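Local structure of organic hydroperoxide resistance protein OhrB (Bacillus subtilis, 2BJO) at residues G58-V63 / I71-E76. The protein takes part in the resistance of Bacillus subtilis to organic hydroperoxides and belongs to the OsmC/Ohr family. The protein carries 3 engineered substitutions. Sequence-based numbering, arbitrary orientation.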
loop_
_atom_site.group_PDB
_atom_site.type_symbol
_atom_site.label_atom_id
_atom_site.label_comp_id
_atom_site.label_asym_id
_atom_site.label_seq_id
_atom_site.Cartn_x
_atom_site.Cartn_y
_atom_site.Cartn_z
ATOM N N GLY A 58 9.599 -5.189 8.898
ATOM C CA GLY A 58 9.352 -4.778 10.276
ATOM C C GLY A 58 8.844 -5.925 11.129
ATOM O O GLY A 58 9.248 -6.101 12.280
ATOM N N ALA A 59 7.941 -6.709 10.541
ATOM C CA ALA A 59 7.325 -7.852 11.194
ATOM C C ALA A 59 8.355 -8.951 11.439
ATOM O O ALA A 59 8.373 -9.564 12.516
ATOM C CB ALA A 59 6.164 -8.314 10.370
ATOM N N LEU A 60 9.219 -9.182 10.450
ATOM C CA LEU A 60 10.281 -10.185 10.550
ATOM C C LEU A 60 11.288 -9.789 11.653
ATOM O O LEU A 60 11.716 -10.613 12.469
ATOM C CB LEU A 60 10.881 -10.367 9.152
ATOM C CG LEU A 60 11.840 -11.538 8.994
ATOM C CD1 LEU A 60 11.181 -12.914 9.085
ATOM C CD2 LEU A 60 12.627 -11.345 7.697
ATOM N N GLU A 61 11.643 -8.509 11.701
ATOM C CA GLU A 61 12.514 -7.948 12.730
ATOM C C GLU A 61 11.920 -8.045 14.128
ATOM O O GLU A 61 12.630 -8.393 15.072
ATOM C CB GLU A 61 12.774 -6.464 12.461
ATOM C CG GLU A 61 13.592 -5.700 13.470
ATOM C CD GLU A 61 13.619 -4.241 13.056
ATOM O OE1 GLU A 61 14.672 -3.753 12.637
ATOM O OE2 GLU A 61 12.583 -3.558 13.105
ATOM N N HIS A 62 10.634 -7.726 14.257
ATOM C CA HIS A 62 9.948 -7.877 15.541
ATOM C C HIS A 62 9.870 -9.343 16.004
ATOM O O HIS A 62 10.045 -9.610 17.173
ATOM C CB HIS A 62 8.547 -7.235 15.447
ATOM C CG HIS A 62 7.733 -7.368 16.694
ATOM N ND1 HIS A 62 7.053 -8.523 17.029
ATOM C CD2 HIS A 62 7.505 -6.495 17.702
ATOM C CE1 HIS A 62 6.439 -8.362 18.185
ATOM N NE2 HIS A 62 6.694 -7.138 18.608
ATOM N N VAL A 63 9.599 -10.313 15.134
ATOM C CA VAL A 63 9.442 -11.715 15.564
ATOM C C VAL A 63 10.795 -12.313 15.973
ATOM O O VAL A 63 10.900 -13.121 16.892
ATOM C CB VAL A 63 8.649 -12.624 14.590
ATOM C CG1 VAL A 63 7.231 -12.137 14.519
ATOM C CG2 VAL A 63 9.281 -12.705 13.227
ATOM N N ILE A 71 18.392 -9.728 12.645
ATOM C CA ILE A 71 18.341 -10.188 11.256
ATOM C C ILE A 71 18.762 -9.099 10.279
ATOM O O ILE A 71 18.567 -7.904 10.513
ATOM C CB ILE A 71 16.979 -10.773 10.856
ATOM C CG1 ILE A 71 15.842 -9.805 11.157
ATOM C CG2 ILE A 71 16.730 -12.100 11.577
ATOM C CD1 ILE A 71 14.613 -10.141 10.351
ATOM N N ASP A 72 19.364 -9.569 9.192
ATOM C CA ASP A 72 19.874 -8.767 8.098
ATOM C C ASP A 72 19.043 -9.327 6.948
ATOM O O ASP A 72 19.314 -10.436 6.462
ATOM C CB ASP A 72 21.386 -8.953 7.997
ATOM C CG ASP A 72 22.029 -8.157 6.876
ATOM O OD1 ASP A 72 21.342 -7.317 6.265
ATOM O OD2 ASP A 72 23.233 -8.387 6.612
ATOM N N SER A 73 18.019 -8.571 6.566
ATOM C CA SER A 73 17.089 -9.044 5.551
ATOM C C SER A 73 16.890 -8.039 4.418
ATOM O O SER A 73 17.076 -6.817 4.559
ATOM C CB SER A 73 15.720 -9.430 6.145
ATOM O OG SER A 73 15.025 -8.295 6.658
ATOM N N GLU A 74 16.520 -8.634 3.285
ATOM C CA GLU A 74 16.052 -7.971 2.080
ATOM C C GLU A 74 14.818 -8.743 1.677
ATOM O O GLU A 74 14.863 -9.979 1.529
ATOM C CB GLU A 74 17.061 -7.978 0.943
ATOM C CG GLU A 74 18.247 -7.068 1.166
ATOM C CD GLU A 74 19.239 -7.043 0.010
ATOM O OE1 GLU A 74 18.874 -7.364 -1.138
ATOM O OE2 GLU A 74 20.423 -6.704 0.235
ATOM N N ILE A 75 13.734 -7.981 1.530
ATOM C CA ILE A 75 12.433 -8.458 1.063
ATOM C C ILE A 75 12.025 -7.744 -0.228
ATOM O O ILE A 75 11.829 -6.515 -0.239
ATOM C CB ILE A 75 11.353 -8.278 2.139
ATOM C CG1 ILE A 75 11.823 -9.111 3.350
ATOM C CG2 ILE A 75 10.000 -8.703 1.593
ATOM C CD1 ILE A 75 11.181 -8.757 4.597
ATOM N N GLU A 76 11.894 -8.545 -1.282
ATOM C CA GLU A 76 11.396 -8.020 -2.543
ATOM C C GLU A 76 9.899 -8.267 -2.613
ATOM O O GLU A 76 9.482 -9.398 -2.759
ATOM C CB GLU A 76 12.027 -8.605 -3.809
ATOM C CG GLU A 76 11.743 -7.765 -5.068
ATOM C CD GLU A 76 12.118 -8.461 -6.375
ATOM O OE1 GLU A 76 12.140 -9.694 -6.525
ATOM O OE2 GLU A 76 12.427 -7.776 -7.360
HETATM O O HOH W 1 16.373 -6.125 11.117
#
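Ile71 reaches helix 44-65 with its CD1 methyl, which lies 3.4 Å from CG of Leu60, tight for two carbons, and 3.5 Å from Leu60 CD2. Its CG1 stands between backbone N and carbonyl carbon (chi1 53°), and the extended chain beyond carries CD1 into the angle between Leu60 and the helix backbone, 3.6 Å from Glu61 N. The two side chains meet at an oblique angle. At the backbone of Ile71 one water bridges the segments, donating to Ile71 O (2.9 Å) and, over a longer 3.3 Å, to Glu61 OE1. The other carboxylate oxygen of Glu61, OE2, accepts a hydrogen bond from the backbone N of Arg14 of the second subunit. Two residues on, Ser73 presents its CB to Leu60 CD2 at 4.0 Å, with OG equally distant from that methyl. Ile75, already in strand 74-84, extends the apolar surface: its CD1 lies 4.3 Å from Leu60 CD2. Leu60, with CG anti to its own nitrogen (chi1 -170°), thus reaches from the helix to the loop and strand and touches all three inward-facing residues; Val98 packs on both Leu60 and Ile75. Ile75 and Glu76 also pair with an antiparallel strand of the second subunit, continuing the sheet across the dimer interface. Within the OsmC-like fold, this helix-loop-strand connection packs the C-terminal part of helix 44-65, by dispersion forces around one leucine, on the loop entering strand 74-84 and the strand's first residues; the water at Glu61 adds a polar link between the segments.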